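Local coordinates for protein phytase (PDB 2GFI) that probably removes phosphate from phytate (inositol hexakisphosphate) as a 3-phytase of the histidine acid phosphatase family, at residues A41-N46 and G372-I377; K120-K125 and I130-T135; T135-H140 and Y169-Y174; F175-G178 and D183-N186. All blocks are in the same frame, centred on the assembly; numbering follows the deposited sequence.

Overall arrangement
Interactions 1 to 3 are buried and all come near the predicted nucleophile, whereas interaction 4 is partly buried and its centre lies about 23 Å from the centre of the chain. Helix 133-148 serves interactions 2 and 3, and helix 166-180 serves interactions 3 and 4. The chemistry changes with position. Interaction 1 stacks an arginine on a tyrosine, and interaction 2 ties a loop to a helix start through backbone amides donating to the carbonyl and hydroxyl oxygens of a threonine. Interaction 3 is chiefly apolar helix packing, and interaction 4 sets an arginine over a phenylalanine. A salt bridge from R374 to D136, 2.8 Å between NH2 and OD1, joins interactions 1 and 3.

Interaction 1: A41-N46 and G372-I377; sequences APYIQN and GARTII
Y43 and R374 form a cation-pi stack where the loop 41-46 meets the start of strand 374-382, which lies between strands 59-69 and 385-392 and is antiparallel to both in the central sheet of this histidine phosphatase fold. Along the loop, Y43 carries the contact. Its CG stands anti to the backbone N (chi1 -178°), and this sends the ring toward G372 and R374. The guanidinium lies flat on one face: R374 CZ is 3.7 Å from the ring centroid, and the two planes differ by only 16°. The two side chains nevertheless cross at about a right angle, so the arginine lies across the tyrosine; R374 NE comes 3.3 Å from Y43 CZ, while NH2 sits over the ring centre. Y43 OH meets R374 CD at 3.2 Å and is hydrogen-bonded to D394. Further on, the backbone N of Q45 lies over the opposite face, 4.0 Å above the plane and toward the rim, and Q45 NE2 reaches A16 of the second subunit. On the strand side, R374 NH2 also makes a salt bridge with D136, and the backbone of G372 is bonded to that of the predicted nucleophile H70. Two nitrogens grip one acceptor side-on and fix the guanidinium's rotation: R374 NH2 and NE donate to G372 O at 3.0 and 3.1 Å, with that oxygen 2° out of the guanidinium plane.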
# COMPACT_ATOMS: atom_id res chain seq x y z
N ALA A 41 -22.32 1.41 1.04
CA ALA A 41 -21.25 0.49 0.73
C ALA A 41 -20.49 0.17 2.06
O ALA A 41 -20.92 0.63 3.12
CB ALA A 41 -20.34 1.09 -0.35
N PRO A 42 -19.42 -0.63 2.02
CA PRO A 42 -18.74 -1.01 3.26
C PRO A 42 -18.22 0.17 4.11
O PRO A 42 -18.13 1.32 3.64
CB PRO A 42 -17.61 -1.93 2.79
CG PRO A 42 -18.17 -2.54 1.51
CD PRO A 42 -18.84 -1.33 0.86
N TYR A 43 -17.89 -0.14 5.37
CA TYR A 43 -17.27 0.82 6.26
C TYR A 43 -16.07 1.47 5.61
O TYR A 43 -15.29 0.81 4.89
CB TYR A 43 -16.79 0.12 7.55
CG TYR A 43 -16.18 1.11 8.50
CD1 TYR A 43 -16.95 2.12 9.07
CD2 TYR A 43 -14.83 1.06 8.82
CE1 TYR A 43 -16.38 3.04 9.93
CE2 TYR A 43 -14.26 1.96 9.68
CZ TYR A 43 -15.03 2.95 10.23
OH TYR A 43 -14.42 3.87 11.08
N ILE A 44 -15.92 2.77 5.86
CA ILE A 44 -14.69 3.46 5.55
C ILE A 44 -14.43 4.51 6.62
O ILE A 44 -15.35 5.15 7.12
CB ILE A 44 -14.75 4.09 4.11
CG1 ILE A 44 -13.34 4.42 3.61
CG2 ILE A 44 -15.73 5.26 4.08
CD1 ILE A 44 -13.28 4.76 2.13
N GLN A 45 -13.16 4.68 6.95
CA GLN A 45 -12.73 5.65 7.95
C GLN A 45 -12.85 7.05 7.42
O GLN A 45 -12.60 7.32 6.23
CB GLN A 45 -11.28 5.39 8.39
CG GLN A 45 -11.07 4.03 9.01
CD GLN A 45 -9.65 3.77 9.39
OE1 GLN A 45 -8.72 4.39 8.86
NE2 GLN A 45 -9.46 2.85 10.31
N ASN A 46 -13.22 7.96 8.32
CA ASN A 46 -13.34 9.34 7.98
C ASN A 46 -11.98 9.85 7.48
O ASN A 46 -10.93 9.43 8.00
CB ASN A 46 -13.82 10.04 9.23
CG ASN A 46 -14.05 11.50 9.02
OD1 ASN A 46 -13.10 12.26 8.87
ND2 ASN A 46 -15.32 11.92 9.02
N GLY A 372 -21.49 0.46 9.39
CA GLY A 372 -20.59 0.18 10.48
C GLY A 372 -20.07 1.47 11.09
O GLY A 372 -19.04 1.46 11.76
N ALA A 373 -20.77 2.58 10.84
CA ALA A 373 -20.42 3.89 11.41
C ALA A 373 -20.17 3.83 12.92
O ALA A 373 -20.88 3.13 13.64
CB ALA A 373 -21.51 4.89 11.12
N ARG A 374 -19.20 4.60 13.39
CA ARG A 374 -18.85 4.64 14.78
C ARG A 374 -18.65 6.08 15.18
O ARG A 374 -17.80 6.79 14.64
CB ARG A 374 -17.61 3.77 15.07
CG ARG A 374 -16.41 4.01 14.14
CD ARG A 374 -15.53 2.82 13.93
NE ARG A 374 -16.25 1.84 13.14
CZ ARG A 374 -15.80 0.64 12.79
NH1 ARG A 374 -14.58 0.22 13.16
NH2 ARG A 374 -16.57 -0.14 12.04
N THR A 375 -19.46 6.55 16.11
CA THR A 375 -19.22 7.84 16.69
C THR A 375 -18.79 7.57 18.11
O THR A 375 -19.49 6.93 18.88
CB THR A 375 -20.50 8.70 16.60
OG1 THR A 375 -20.55 9.30 15.29
CG2 THR A 375 -20.49 9.87 17.63
N ILE A 376 -17.59 8.00 18.44
CA ILE A 376 -17.05 7.75 19.77
C ILE A 376 -16.76 9.08 20.47
O ILE A 376 -16.19 10.00 19.86
CB ILE A 376 -15.79 6.91 19.65
CG1 ILE A 376 -16.16 5.43 19.39
CG2 ILE A 376 -14.89 7.09 20.87
CD1 ILE A 376 -14.98 4.64 18.83
N ILE A 377 -17.19 9.18 21.72
CA ILE A 377 -16.72 10.20 22.65
C ILE A 377 -15.74 9.58 23.63
O ILE A 377 -16.08 8.62 24.31
CB ILE A 377 -17.90 10.83 23.38
CG1 ILE A 377 -18.93 11.31 22.33
CG2 ILE A 377 -17.42 11.98 24.28
CD1 ILE A 377 -20.27 11.73 22.89

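Interaction 2: K120-K125 and I130-T135; sequences KETSPK and IYAGTT
T122 turns its OG1 between its own backbone N and carbonyl carbon (chi1 39°), which carries the hydroxyl to the amide of G133. T134 has the matching first torsion (chi1 57°) and brings its own OG1 against S123, 3.2 Å from S123 CB. G133 N donates to T122 OG1 over 2.9 Å, with an N-H...O angle of 148°, and only weakly to T122 O. T122 O takes its better bond from T134 N, 3.1 Å away and nearly in line with the C=O. T122 thus supplies acceptors to the first two amides of helix 133-148, immediately after A132 at the N-cap position; a loop residue from outside the helix serves the amides at its start. A water 2.7 Å from T122 OG1 donates a weak bond to Y131 O, bridging the two segments beside the cap. The loop itself is shaped by an ST turn, in which S123 OG accepts from K125 N. Beyond it P124 lies obliquely across the helix start, with CD near both T134 OG1 and T135 OG1. E121, earlier in the loop, is bent at chi2, so that its OE1 comes 3.3 Å from G133 C while its CB touches T134 CG2 at 3.7 Å. The E121 side chain packs on H70, the predicted nucleophile, and its OE1 has a weak hydrogen bond with T171 of helix 166-180.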
# COMPACT_ATOMS: atom_id res chain seq x y z
N LYS A 120 -30.99 -7.72 6.51
CA LYS A 120 -30.09 -8.42 7.43
C LYS A 120 -28.66 -7.96 7.27
O LYS A 120 -28.23 -7.57 6.17
CB LYS A 120 -30.09 -9.94 7.18
CG LYS A 120 -31.46 -10.63 7.18
CD LYS A 120 -32.19 -10.56 8.50
CE LYS A 120 -33.31 -11.62 8.56
NZ LYS A 120 -34.45 -11.14 7.73
N GLU A 121 -27.90 -8.08 8.35
CA GLU A 121 -26.46 -7.93 8.28
C GLU A 121 -25.93 -8.96 7.33
O GLU A 121 -26.41 -10.09 7.31
CB GLU A 121 -25.85 -8.19 9.68
CG GLU A 121 -26.07 -7.06 10.67
CD GLU A 121 -25.35 -5.82 10.20
OE1 GLU A 121 -24.11 -5.77 10.35
OE2 GLU A 121 -26.01 -4.89 9.65
N THR A 122 -24.94 -8.59 6.53
CA THR A 122 -24.15 -9.63 5.85
C THR A 122 -23.24 -10.23 6.92
O THR A 122 -22.79 -9.53 7.84
CB THR A 122 -23.32 -9.00 4.75
OG1 THR A 122 -22.84 -7.72 5.23
CG2 THR A 122 -24.23 -8.66 3.49
N SER A 123 -22.96 -11.51 6.80
CA SER A 123 -22.18 -12.21 7.79
C SER A 123 -21.51 -13.34 7.06
O SER A 123 -21.88 -13.61 5.94
CB SER A 123 -23.10 -12.81 8.87
OG SER A 123 -23.83 -13.87 8.28
N PRO A 124 -20.50 -13.99 7.65
CA PRO A 124 -19.90 -15.18 7.09
C PRO A 124 -20.93 -16.25 6.76
O PRO A 124 -20.69 -17.12 5.95
CB PRO A 124 -19.01 -15.66 8.24
CG PRO A 124 -18.57 -14.44 8.88
CD PRO A 124 -19.79 -13.55 8.87
N LYS A 125 -22.08 -16.17 7.41
CA LYS A 125 -23.12 -17.20 7.30
C LYS A 125 -24.01 -17.00 6.06
O LYS A 125 -24.44 -17.96 5.44
CB LYS A 125 -23.90 -17.19 8.61
CG LYS A 125 -24.99 -18.22 8.78
CD LYS A 125 -25.74 -17.85 10.06
CE LYS A 125 -26.67 -18.94 10.51
NZ LYS A 125 -27.32 -18.48 11.76
N ILE A 130 -15.84 -10.30 2.24
CA ILE A 130 -14.97 -9.83 3.34
C ILE A 130 -15.57 -8.61 4.04
O ILE A 130 -15.20 -8.32 5.16
CB ILE A 130 -13.53 -9.55 2.82
CG1 ILE A 130 -13.51 -8.34 1.88
CG2 ILE A 130 -12.98 -10.80 2.15
CD1 ILE A 130 -12.14 -7.81 1.63
N TYR A 131 -16.47 -7.89 3.36
CA TYR A 131 -17.07 -6.67 3.87
C TYR A 131 -18.30 -6.94 4.77
O TYR A 131 -19.07 -6.04 5.07
CB TYR A 131 -17.44 -5.76 2.71
CG TYR A 131 -16.22 -5.37 1.90
CD1 TYR A 131 -15.18 -4.62 2.49
CD2 TYR A 131 -16.12 -5.73 0.56
CE1 TYR A 131 -14.09 -4.26 1.76
CE2 TYR A 131 -15.04 -5.40 -0.16
CZ TYR A 131 -14.02 -4.66 0.42
OH TYR A 131 -12.90 -4.35 -0.35
N ALA A 132 -18.46 -8.18 5.20
CA ALA A 132 -19.60 -8.55 6.01
C ALA A 132 -19.75 -7.64 7.21
O ALA A 132 -18.77 -7.22 7.83
CB ALA A 132 -19.51 -10.02 6.41
N GLY A 133 -21.00 -7.29 7.49
CA GLY A 133 -21.35 -6.35 8.54
C GLY A 133 -21.00 -6.91 9.89
O GLY A 133 -20.60 -6.16 10.79
N THR A 134 -21.13 -8.22 10.05
CA THR A 134 -20.94 -8.80 11.37
C THR A 134 -19.45 -8.86 11.67
O THR A 134 -19.04 -8.66 12.80
CB THR A 134 -21.55 -10.18 11.48
OG1 THR A 134 -20.96 -11.01 10.48
CG2 THR A 134 -23.04 -10.16 11.19
N THR A 135 -18.66 -9.17 10.64
CA THR A 135 -17.20 -9.19 10.71
C THR A 135 -16.68 -7.82 11.11
O THR A 135 -15.86 -7.69 12.02
CB THR A 135 -16.65 -9.64 9.36
OG1 THR A 135 -17.08 -10.98 9.12
CG2 THR A 135 -15.16 -9.72 9.37
O HOH W 1 -21.21 -6.47 3.46

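Interaction 3: T135-H140 and Y169-Y174; sequences TDAMKH and YQTSQY
A137 and M138 meet T171 and Y174 where helices 133-148 and 166-180 run roughly parallel in this histidine phosphatase domain. Their local axes come within 7.9 Å and cross at -38°. Most of the contact is apolar. A137 points its CB into the neighbouring helix, 3.6 Å from T171 CG2 and 3.8 Å from Y174 CB, so one small methyl touches residues a turn apart. M138 adds a longer reach: CG stands anti to the backbone N (chi1 -169°), and the bend at chi3 turns the terminal methyl toward Y174, bringing M138 CE to 3.7 Å from Y174 CD2. That methyl approaches the ring obliquely.

Backbone oxygens make the second kind of contact. M138 CA lies 3.3 Å from Y174 O, and with an angle of 151° at the hydrogen this is a CA-H...O contact, consistent with the close approach of M138 and Y174. A137 CB also rests against T171 O at 3.5 Å.

Polar ends lead to partners outside the pair. T171 OG1 is hydrogen-bonded to R167 O and to G71 N, beside the predicted nucleophile H70, while Y174 OH bonds to the backbone N of D182 of the third subunit.

The interface therefore joins the helices by shape and weak C-H contacts, while the T171 hydroxyl serves its own helix and the amide next to the predicted nucleophile, and that of Y174 ties the helix to the third subunit.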
# COMPACT_ATOMS: atom_id res chain seq x y z
N THR A 135 -18.66 -9.17 10.64
CA THR A 135 -17.20 -9.19 10.71
C THR A 135 -16.68 -7.82 11.11
O THR A 135 -15.86 -7.69 12.02
CB THR A 135 -16.65 -9.64 9.36
OG1 THR A 135 -17.08 -10.98 9.12
CG2 THR A 135 -15.16 -9.72 9.37
N ASP A 136 -17.21 -6.80 10.44
CA ASP A 136 -16.90 -5.42 10.73
C ASP A 136 -17.19 -5.09 12.20
O ASP A 136 -16.35 -4.48 12.86
CB ASP A 136 -17.76 -4.59 9.79
CG ASP A 136 -17.69 -3.11 10.05
OD1 ASP A 136 -16.96 -2.67 10.94
OD2 ASP A 136 -18.34 -2.28 9.40
N ALA A 137 -18.37 -5.49 12.71
CA ALA A 137 -18.75 -5.23 14.09
C ALA A 137 -17.89 -6.01 15.05
O ALA A 137 -17.42 -5.45 16.03
CB ALA A 137 -20.27 -5.53 14.32
N MET A 138 -17.67 -7.30 14.78
CA MET A 138 -16.79 -8.12 15.60
C MET A 138 -15.36 -7.54 15.69
O MET A 138 -14.82 -7.37 16.77
CB MET A 138 -16.77 -9.57 15.11
CG MET A 138 -16.08 -10.57 16.06
SD MET A 138 -16.44 -12.34 15.78
CE MET A 138 -17.73 -12.57 16.97
N LYS A 139 -14.75 -7.19 14.55
CA LYS A 139 -13.37 -6.65 14.54
C LYS A 139 -13.31 -5.34 15.30
O LYS A 139 -12.30 -5.04 15.95
CB LYS A 139 -12.86 -6.41 13.12
CG LYS A 139 -12.65 -7.63 12.30
CD LYS A 139 -12.04 -7.24 10.95
CE LYS A 139 -11.69 -8.46 10.10
NZ LYS A 139 -11.68 -8.08 8.66
N HIS A 140 -14.39 -4.55 15.15
CA HIS A 140 -14.52 -3.29 15.84
C HIS A 140 -14.54 -3.52 17.37
O HIS A 140 -13.83 -2.85 18.11
CB HIS A 140 -15.77 -2.51 15.40
CG HIS A 140 -15.89 -1.15 16.02
ND1 HIS A 140 -17.04 -0.39 15.97
CD2 HIS A 140 -15.00 -0.43 16.75
CE1 HIS A 140 -16.84 0.75 16.62
NE2 HIS A 140 -15.61 0.75 17.09
N TYR A 169 -29.29 -4.87 16.26
CA TYR A 169 -29.17 -5.72 17.39
C TYR A 169 -28.04 -6.70 17.15
O TYR A 169 -27.24 -6.99 18.06
CB TYR A 169 -30.48 -6.47 17.65
CG TYR A 169 -30.27 -7.55 18.69
CD1 TYR A 169 -30.27 -7.25 20.06
CD2 TYR A 169 -30.03 -8.85 18.30
CE1 TYR A 169 -30.05 -8.25 21.02
CE2 TYR A 169 -29.80 -9.83 19.23
CZ TYR A 169 -29.82 -9.52 20.58
OH TYR A 169 -29.61 -10.54 21.46
N GLN A 170 -27.98 -7.23 15.94
CA GLN A 170 -26.96 -8.22 15.61
C GLN A 170 -25.58 -7.57 15.64
O GLN A 170 -24.64 -8.13 16.16
CB GLN A 170 -27.25 -8.90 14.27
CG GLN A 170 -26.31 -10.05 14.02
CD GLN A 170 -26.78 -10.92 12.90
OE1 GLN A 170 -27.10 -10.42 11.82
NE2 GLN A 170 -26.79 -12.25 13.13
N THR A 171 -25.48 -6.37 15.12
CA THR A 171 -24.26 -5.60 15.21
C THR A 171 -23.79 -5.54 16.66
O THR A 171 -22.61 -5.83 16.93
CB THR A 171 -24.48 -4.23 14.66
OG1 THR A 171 -24.77 -4.36 13.27
CG2 THR A 171 -23.18 -3.42 14.66
N SER A 172 -24.72 -5.25 17.58
CA SER A 172 -24.35 -4.97 18.96
C SER A 172 -23.74 -6.23 19.53
O SER A 172 -22.80 -6.15 20.30
CB SER A 172 -25.55 -4.48 19.79
OG SER A 172 -26.45 -5.53 20.10
N GLN A 173 -24.27 -7.37 19.11
CA GLN A 173 -23.86 -8.68 19.62
C GLN A 173 -22.53 -9.10 19.06
O GLN A 173 -21.73 -9.70 19.76
CB GLN A 173 -24.90 -9.75 19.28
CG GLN A 173 -26.23 -9.49 19.98
CD GLN A 173 -26.03 -9.32 21.47
OE1 GLN A 173 -26.06 -8.19 21.98
NE2 GLN A 173 -25.78 -10.40 22.15
N TYR A 174 -22.30 -8.82 17.78
CA TYR A 174 -21.00 -9.13 17.22
C TYR A 174 -19.93 -8.23 17.83
O TYR A 174 -18.86 -8.70 18.14
CB TYR A 174 -21.00 -9.03 15.70
CG TYR A 174 -21.39 -10.34 15.09
CD1 TYR A 174 -22.72 -10.65 14.87
CD2 TYR A 174 -20.43 -11.27 14.74
CE1 TYR A 174 -23.09 -11.87 14.28
CE2 TYR A 174 -20.77 -12.47 14.13
CZ TYR A 174 -22.12 -12.77 13.92
OH TYR A 174 -22.48 -13.98 13.36

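Interaction 4: F175-G178 and D183-N186; sequences FARG and DFSN
R177 lies over the face of F184 where the chain leaves helix 166-180 and turns back toward strand 189-194. This helix is the middle of a beta-alpha-beta crossover between the parallel strands 158-163 and 189-194. From CB, which rests 3.6 Å from M138 CE of helix 133-148, the arginine runs extended to NE. CG is the atom over the ring: it stands 3.6 Å from the F184 centroid and 7° off the normal, a well-aligned CH-pi contact. CD stays farther from the ring, and R177 NE comes down to 3.8 Å from F184 CE2. With chi4 at -88° the guanidinium is turned across the chain, its plane still 34° from that of the ring, so it leans over the rim instead of stacking flat. At the end R177 NH1 lies 3.6 Å from F184 CD2, and NH2 comes to 3.5 Å from CE2. F184 reaches this place with CG anti to its backbone N; A176 CB touches its CE1 at 3.9 Å, and V189 packs on it as well. R177 of the third subunit also packs on F184, so the ring takes part in the assembly too. The closest approach of the two side chains is R177 CZ to F184 CE2, 3.4 Å, with CE2 over the centre of the guanidinium.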
# COMPACT_ATOMS: atom_id res chain seq x y z
N PHE A 175 -20.25 -6.96 18.02
CA PHE A 175 -19.37 -6.05 18.66
C PHE A 175 -19.03 -6.54 20.07
O PHE A 175 -17.85 -6.63 20.40
CB PHE A 175 -20.01 -4.67 18.75
CG PHE A 175 -19.13 -3.66 19.43
CD1 PHE A 175 -18.34 -2.80 18.68
CD2 PHE A 175 -19.05 -3.60 20.83
CE1 PHE A 175 -17.50 -1.89 19.31
CE2 PHE A 175 -18.21 -2.69 21.47
CZ PHE A 175 -17.43 -1.84 20.71
N ALA A 176 -20.05 -6.87 20.86
CA ALA A 176 -19.88 -7.30 22.24
C ALA A 176 -19.05 -8.56 22.28
O ALA A 176 -18.18 -8.71 23.15
CB ALA A 176 -21.23 -7.49 22.93
N ARG A 177 -19.26 -9.44 21.30
CA ARG A 177 -18.48 -10.65 21.21
C ARG A 177 -17.03 -10.35 20.85
O ARG A 177 -16.11 -10.98 21.39
CB ARG A 177 -19.07 -11.61 20.21
CG ARG A 177 -20.34 -12.26 20.69
CD ARG A 177 -21.03 -13.08 19.61
NE ARG A 177 -22.31 -13.58 20.07
CZ ARG A 177 -22.46 -14.72 20.72
NH1 ARG A 177 -21.40 -15.46 21.03
NH2 ARG A 177 -23.68 -15.11 21.11
N GLY A 178 -16.81 -9.40 19.95
CA GLY A 178 -15.45 -9.03 19.67
C GLY A 178 -14.83 -8.46 20.94
O GLY A 178 -13.68 -8.75 21.27
N ASP A 183 -14.63 -14.32 27.08
CA ASP A 183 -15.39 -13.99 28.29
C ASP A 183 -16.85 -13.69 28.01
O ASP A 183 -17.61 -13.43 28.93
CB ASP A 183 -14.81 -12.76 29.00
CG ASP A 183 -13.43 -13.00 29.54
OD1 ASP A 183 -13.16 -14.12 30.04
OD2 ASP A 183 -12.55 -12.12 29.51
N PHE A 184 -17.22 -13.69 26.73
CA PHE A 184 -18.57 -13.34 26.34
C PHE A 184 -19.54 -14.43 26.78
O PHE A 184 -19.28 -15.60 26.58
CB PHE A 184 -18.69 -13.10 24.82
CG PHE A 184 -20.08 -12.79 24.40
CD1 PHE A 184 -20.49 -11.47 24.28
CD2 PHE A 184 -21.02 -13.83 24.23
CE1 PHE A 184 -21.82 -11.18 23.93
CE2 PHE A 184 -22.32 -13.54 23.90
CZ PHE A 184 -22.73 -12.21 23.74
N SER A 185 -20.64 -14.02 27.41
CA SER A 185 -21.72 -14.92 27.85
C SER A 185 -22.90 -14.05 28.22
O SER A 185 -22.78 -12.82 28.30
CB SER A 185 -21.30 -15.78 29.06
OG SER A 185 -21.38 -15.05 30.29
N ASN A 186 -24.05 -14.68 28.46
CA ASN A 186 -25.24 -13.92 28.88
C ASN A 186 -25.10 -13.39 30.28
O ASN A 186 -25.86 -12.52 30.68
CB ASN A 186 -26.57 -14.71 28.68
CG ASN A 186 -26.57 -16.06 29.36
OD1 ASN A 186 -25.87 -16.28 30.35
ND2 ASN A 186 -27.36 -16.99 28.82